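Local coordinates for 49 protein (Murid herpesvirus 4, PDB 6A4V), which probably interacts with the host poly(ADP-ribose) polymerase 1 and thereby facilitates virus replication, at residues V62-C76 against F246-I260. Numbering follows the deposited sequence.
Sequences VSACLCKLQVLCKIC and FNALFKNHVKELEAI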
loop_
_atom_site.group_PDB
_atom_site.type_symbol
_atom_site.label_atom_id
_atom_site.label_comp_id
_atom_site.label_asym_id
_atom_site.label_seq_id
_atom_site.Cartn_x
_atom_site.Cartn_y
_atom_site.Cartn_z
ATOM N N VAL B 62 -2.701 -28.189 9.603
ATOM C CA VAL B 62 -3.601 -27.236 8.917
ATOM C C VAL B 62 -3.252 -25.809 9.362
ATOM O O VAL B 62 -2.917 -24.941 8.519
ATOM C CB VAL B 62 -5.100 -27.544 9.104
ATOM C CG1 VAL B 62 -5.954 -26.538 8.342
ATOM C CG2 VAL B 62 -5.471 -28.927 8.607
ATOM N N SER B 63 -3.287 -25.592 10.683
ATOM C CA SER B 63 -2.879 -24.373 11.332
ATOM C C SER B 63 -1.563 -23.833 10.771
ATOM O O SER B 63 -1.453 -22.675 10.488
ATOM C CB SER B 63 -2.737 -24.589 12.772
ATOM O OG SER B 63 -3.985 -24.922 13.351
ATOM N N ALA B 64 -0.570 -24.694 10.631
ATOM C CA ALA B 64 0.715 -24.249 10.155
ATOM C C ALA B 64 0.583 -23.760 8.704
ATOM O O ALA B 64 0.990 -22.656 8.348
ATOM C CB ALA B 64 1.699 -25.383 10.313
ATOM N N CYS B 65 -0.134 -24.523 7.889
ATOM C CA CYS B 65 -0.262 -24.202 6.455
ATOM C C CYS B 65 -0.881 -22.806 6.319
ATOM O O CYS B 65 -0.425 -21.955 5.530
ATOM C CB CYS B 65 -1.019 -25.313 5.747
ATOM S SG CYS B 65 -0.885 -25.181 3.942
ATOM N N LEU B 66 -1.851 -22.510 7.187
ATOM C CA LEU B 66 -2.572 -21.314 7.074
ATOM C C LEU B 66 -1.708 -20.112 7.455
ATOM O O LEU B 66 -1.717 -19.133 6.713
ATOM C CB LEU B 66 -3.808 -21.385 7.948
ATOM C CG LEU B 66 -4.903 -22.204 7.304
ATOM C CD1 LEU B 66 -6.037 -22.353 8.299
ATOM C CD2 LEU B 66 -5.368 -21.520 6.025
ATOM N N CYS B 67 -0.974 -20.207 8.571
ATOM C CA CYS B 67 -0.007 -19.155 8.912
ATOM C C CYS B 67 0.878 -18.941 7.670
ATOM O O CYS B 67 1.059 -17.862 7.235
ATOM C CB CYS B 67 0.797 -19.545 10.155
ATOM S SG CYS B 67 -0.224 -19.830 11.637
ATOM N N LYS B 68 1.368 -20.032 7.073
ATOM C CA LYS B 68 2.370 -19.954 6.052
ATOM C C LYS B 68 1.785 -19.164 4.889
ATOM O O LYS B 68 2.472 -18.289 4.333
ATOM C CB LYS B 68 2.820 -21.340 5.576
ATOM C CG LYS B 68 3.515 -22.207 6.616
ATOM C CD LYS B 68 4.801 -22.962 6.156
ATOM C CE LYS B 68 4.943 -24.346 6.780
ATOM N NZ LYS B 68 5.152 -25.406 5.753
ATOM N N LEU B 69 0.497 -19.406 4.639
ATOM C CA LEU B 69 -0.251 -18.825 3.606
ATOM C C LEU B 69 -0.488 -17.352 3.871
ATOM O O LEU B 69 -0.590 -16.611 2.910
ATOM C CB LEU B 69 -1.594 -19.538 3.450
ATOM C CG LEU B 69 -1.496 -20.854 2.672
ATOM C CD1 LEU B 69 -2.788 -21.638 2.773
ATOM C CD2 LEU B 69 -1.076 -20.609 1.232
ATOM N N GLN B 70 -0.714 -16.995 5.134
ATOM C CA GLN B 70 -0.963 -15.609 5.516
ATOM C C GLN B 70 0.300 -14.797 5.298
ATOM O O GLN B 70 0.256 -13.762 4.573
ATOM C CB GLN B 70 -1.420 -15.535 6.963
ATOM C CG GLN B 70 -2.879 -15.911 7.077
ATOM C CD GLN B 70 -3.365 -15.913 8.503
ATOM O OE1 GLN B 70 -2.701 -16.423 9.411
ATOM N NE2 GLN B 70 -4.547 -15.349 8.703
ATOM N N VAL B 71 1.442 -15.386 5.691
ATOM C CA VAL B 71 2.711 -14.783 5.419
ATOM C C VAL B 71 2.896 -14.619 3.919
ATOM O O VAL B 71 3.433 -13.584 3.516
ATOM C CB VAL B 71 3.891 -15.617 5.926
ATOM C CG1 VAL B 71 5.181 -15.144 5.302
ATOM C CG2 VAL B 71 3.946 -15.571 7.448
ATOM N N LEU B 72 2.547 -15.659 3.130
ATOM C CA LEU B 72 2.808 -15.537 1.710
ATOM C C LEU B 72 1.849 -14.557 1.066
ATOM O O LEU B 72 2.210 -13.914 0.081
ATOM C CB LEU B 72 2.731 -16.881 1.015
ATOM C CG LEU B 72 3.924 -17.773 1.249
ATOM C CD1 LEU B 72 3.630 -19.132 0.709
ATOM C CD2 LEU B 72 5.159 -17.208 0.601
ATOM N N CYS B 73 0.610 -14.468 1.580
ATOM C CA CYS B 73 -0.331 -13.480 1.013
ATOM C C CYS B 73 0.136 -12.013 1.179
ATOM O O CYS B 73 0.024 -11.123 0.237
ATOM C CB CYS B 73 -1.659 -13.608 1.740
ATOM S SG CYS B 73 -2.916 -12.863 0.718
ATOM N N LYS B 74 0.576 -11.658 2.392
ATOM C CA LYS B 74 1.116 -10.317 2.625
ATOM C C LYS B 74 2.272 -10.099 1.655
ATOM O O LYS B 74 2.305 -9.103 0.873
ATOM C CB LYS B 74 1.547 -10.187 4.069
ATOM C CG LYS B 74 0.363 -9.885 4.987
ATOM C CD LYS B 74 0.345 -10.711 6.265
ATOM C CE LYS B 74 -0.944 -10.540 7.053
ATOM N NZ LYS B 74 -1.214 -11.683 7.959
ATOM N N ILE B 75 3.199 -11.049 1.673
ATOM C CA ILE B 75 4.434 -10.841 0.944
ATOM C C ILE B 75 4.107 -10.622 -0.517
ATOM O O ILE B 75 4.508 -9.646 -1.099
ATOM C CB ILE B 75 5.441 -11.974 1.122
ATOM C CG1 ILE B 75 6.056 -11.883 2.509
ATOM C CG2 ILE B 75 6.495 -11.869 0.004
ATOM C CD1 ILE B 75 6.960 -13.072 2.863
ATOM N N CYS B 76 3.307 -11.493 -1.101
ATOM C CA CYS B 76 2.969 -11.319 -2.564
ATOM C C CYS B 76 2.294 -9.970 -2.868
ATOM O O CYS B 76 2.550 -9.327 -3.889
ATOM C CB CYS B 76 2.064 -12.468 -3.008
ATOM S SG CYS B 76 2.922 -14.056 -3.097
ATOM N N PHE B 246 7.499 -16.328 -5.281
ATOM C CA PHE B 246 6.654 -16.292 -4.083
ATOM C C PHE B 246 5.179 -16.574 -4.442
ATOM O O PHE B 246 4.402 -17.201 -3.630
ATOM C CB PHE B 246 6.897 -14.977 -3.371
ATOM C CG PHE B 246 8.097 -14.964 -2.470
ATOM C CD1 PHE B 246 8.084 -15.688 -1.294
ATOM C CD2 PHE B 246 9.160 -14.122 -2.736
ATOM C CE1 PHE B 246 9.168 -15.661 -0.447
ATOM C CE2 PHE B 246 10.242 -14.079 -1.884
ATOM C CZ PHE B 246 10.241 -14.840 -0.733
ATOM N N ASN B 247 4.791 -16.195 -5.670
ATOM C CA ASN B 247 3.441 -16.498 -6.194
ATOM C C ASN B 247 3.270 -18.022 -6.335
ATOM O O ASN B 247 2.255 -18.589 -5.949
ATOM C CB ASN B 247 3.056 -15.670 -7.445
ATOM C CG ASN B 247 2.551 -14.271 -7.111
ATOM O OD1 ASN B 247 1.411 -14.076 -6.730
ATOM N ND2 ASN B 247 3.431 -13.293 -7.127
ATOM N N ALA B 248 4.203 -18.702 -6.976
ATOM C CA ALA B 248 4.278 -20.232 -7.002
ATOM C C ALA B 248 4.151 -20.816 -5.592
ATOM O O ALA B 248 3.261 -21.618 -5.200
ATOM C CB ALA B 248 5.616 -20.551 -7.559
ATOM N N LEU B 249 4.990 -20.280 -4.738
ATOM C CA LEU B 249 5.134 -20.824 -3.456
ATOM C C LEU B 249 3.797 -20.652 -2.759
ATOM O O LEU B 249 3.422 -21.523 -2.078
ATOM C CB LEU B 249 6.313 -20.138 -2.781
ATOM C CG LEU B 249 6.974 -20.819 -1.584
ATOM C CD1 LEU B 249 7.401 -22.245 -1.886
ATOM C CD2 LEU B 249 8.178 -19.984 -1.108
ATOM N N PHE B 250 3.048 -19.565 -3.031
ATOM C CA PHE B 250 1.725 -19.335 -2.385
ATOM C C PHE B 250 0.679 -20.241 -3.043
ATOM O O PHE B 250 -0.169 -20.898 -2.381
ATOM C CB PHE B 250 1.434 -17.837 -2.426
ATOM C CG PHE B 250 0.063 -17.402 -1.998
ATOM C CD1 PHE B 250 -0.400 -17.696 -0.737
ATOM C CD2 PHE B 250 -0.717 -16.595 -2.823
ATOM C CE1 PHE B 250 -1.688 -17.371 -0.364
ATOM C CE2 PHE B 250 -1.967 -16.156 -2.405
ATOM C CZ PHE B 250 -2.470 -16.594 -1.184
ATOM N N LYS B 251 0.620 -20.199 -4.365
ATOM C CA LYS B 251 -0.403 -21.072 -5.042
ATOM C C LYS B 251 -0.275 -22.568 -4.659
ATOM O O LYS B 251 -1.225 -23.283 -4.527
ATOM C CB LYS B 251 -0.183 -20.965 -6.547
ATOM C CG LYS B 251 -1.214 -21.663 -7.409
ATOM C CD LYS B 251 -0.589 -22.252 -8.675
ATOM C CE LYS B 251 0.362 -21.332 -9.412
ATOM N NZ LYS B 251 0.805 -21.999 -10.665
ATOM N N ASN B 252 0.960 -23.086 -4.633
ATOM C CA ASN B 252 1.223 -24.481 -4.338
ATOM C C ASN B 252 0.942 -24.804 -2.859
ATOM O O ASN B 252 0.528 -25.978 -2.517
ATOM C CB ASN B 252 2.631 -24.863 -4.789
ATOM C CG ASN B 252 2.749 -24.878 -6.290
ATOM O OD1 ASN B 252 1.941 -25.544 -6.965
ATOM N ND2 ASN B 252 3.805 -24.248 -6.825
ATOM N N HIS B 253 1.100 -23.843 -1.958
ATOM C CA HIS B 253 0.798 -24.181 -0.570
ATOM C C HIS B 253 -0.696 -24.134 -0.397
ATOM O O HIS B 253 -1.174 -24.854 0.460
ATOM C CB HIS B 253 1.460 -23.325 0.484
ATOM C CG HIS B 253 2.844 -23.720 0.852
ATOM N ND1 HIS B 253 3.105 -24.728 1.772
ATOM C CD2 HIS B 253 4.034 -23.162 0.515
ATOM C CE1 HIS B 253 4.413 -24.784 1.946
ATOM N NE2 HIS B 253 5.014 -23.858 1.155
ATOM N N VAL B 254 -1.429 -23.345 -1.216
ATOM C CA VAL B 254 -2.894 -23.511 -1.180
ATOM C C VAL B 254 -3.248 -24.959 -1.584
ATOM O O VAL B 254 -4.097 -25.608 -0.956
ATOM C CB VAL B 254 -3.608 -22.396 -1.993
ATOM C CG1 VAL B 254 -5.104 -22.663 -2.137
ATOM C CG2 VAL B 254 -3.432 -21.026 -1.283
ATOM N N LYS B 255 -2.578 -25.521 -2.610
ATOM C CA LYS B 255 -2.946 -26.920 -2.997
ATOM C C LYS B 255 -2.610 -27.928 -1.892
ATOM O O LYS B 255 -3.402 -28.796 -1.684
ATOM C CB LYS B 255 -2.358 -27.306 -4.343
ATOM C CG LYS B 255 -3.332 -26.913 -5.454
ATOM C CD LYS B 255 -2.661 -26.461 -6.677
ATOM C CE LYS B 255 -3.568 -25.709 -7.627
ATOM N NZ LYS B 255 -2.731 -24.938 -8.588
ATOM N N GLU B 256 -1.475 -27.729 -1.202
ATOM C CA GLU B 256 -1.096 -28.489 -0.110
ATOM C C GLU B 256 -2.189 -28.424 0.953
ATOM O O GLU B 256 -2.575 -29.456 1.452
ATOM C CB GLU B 256 0.226 -28.008 0.489
ATOM C CG GLU B 256 0.503 -28.649 1.821
ATOM C CD GLU B 256 1.789 -28.324 2.551
ATOM O OE1 GLU B 256 2.283 -29.244 3.189
ATOM O OE2 GLU B 256 2.250 -27.157 2.557
ATOM N N LEU B 257 -2.620 -27.208 1.342
ATOM C CA LEU B 257 -3.631 -27.074 2.366
ATOM C C LEU B 257 -4.884 -27.866 1.977
ATOM O O LEU B 257 -5.510 -28.420 2.849
ATOM C CB LEU B 257 -3.999 -25.602 2.559
ATOM C CG LEU B 257 -5.236 -25.349 3.444
ATOM C CD1 LEU B 257 -4.853 -25.328 4.901
ATOM C CD2 LEU B 257 -5.902 -24.050 3.107
ATOM N N GLU B 258 -5.314 -27.792 0.705
ATOM C CA GLU B 258 -6.530 -28.495 0.288
ATOM C C GLU B 258 -6.356 -30.016 0.508
ATOM O O GLU B 258 -7.286 -30.730 0.880
ATOM C CB GLU B 258 -6.874 -28.296 -1.191
ATOM C CG GLU B 258 -7.177 -26.895 -1.643
ATOM C CD GLU B 258 -7.515 -26.835 -3.124
ATOM O OE1 GLU B 258 -6.857 -27.569 -3.915
ATOM O OE2 GLU B 258 -8.445 -26.068 -3.485
ATOM N N ALA B 259 -5.154 -30.536 0.250
ATOM C CA ALA B 259 -4.961 -31.967 0.366
ATOM C C ALA B 259 -5.049 -32.356 1.837
ATOM O O ALA B 259 -5.964 -33.121 2.227
ATOM C CB ALA B 259 -3.659 -32.390 -0.248
ATOM N N ILE B 260 -4.113 -31.792 2.602
ATOM C CA ILE B 260 -4.034 -31.873 4.029
ATOM C C ILE B 260 -5.421 -31.876 4.665
ATOM O O ILE B 260 -5.657 -32.614 5.604
ATOM C CB ILE B 260 -3.171 -30.697 4.543
ATOM C CG1 ILE B 260 -1.688 -31.021 4.379
ATOM C CG2 ILE B 260 -3.495 -30.322 5.974
ATOM C CD1 ILE B 260 -0.774 -29.958 4.944
HETATM O O HOH W 1 2.623 -26.715 5.473
#
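Helical residues 62-76 and 246-260 run roughly antiparallel, their axes at 150° and 9.5 Å apart at closest approach, with Cys65 level with Leu257, Leu72 with Phe250 and Cys76 with Asn247. The packing is knobs-into-holes and largely apolar. Leu69 fits among Phe250, His253, Val254 and Leu257, and its CD2 branch presses tightly on Val254 CG2 (3.5 Å) while also meeting Phe250 CD1 (3.6 Å). Its other branch, CD1, turns to Leu257. Leu72 fills the next hole: CD1 lies against Phe250 CA, CB against the ring atom Phe250 CD1, and CD2 reaches the edge of the Phe246 ring, one face of which carries Ile75 CG2. In return, Phe250 is a knob among Leu69, Leu72, Cys73 and Cys76. Its chi1 of 172° turns the ring across the 62-76 helix, so that the backbone N of Cys73 lies over one face near the rim and the sulfurs of Cys73 and Cys76 approach obliquely. Toward the other end, Leu257 is the knob among Val62, Cys65, Leu66 and Leu69; Cys65 SG comes within 3.4 Å of Leu257 CB, and Val62 CG2 touches Ile260 CG2 (3.6 Å), the two side chains running in opposite directions. A polar strip borders this core. His253 ND1 donates to Glu256 OE2 (2.7 Å), tilted from the ring plane, and a water accepts from Lys68 NZ and donates to that same oxygen, joining the helices; the opposite charges, 4.7 Å apart between Lys68 NZ and Glu256 OE2, probably add some attraction. The contact joins helices 61-85 and 238-262 within an all-helical bundle: helix 44-57 packs on Phe246, Leu249 and Lys68, helix 274-289 covers Phe250 and Val254 through Leu286, and helix 295-312 sets Phe298 against Cys76.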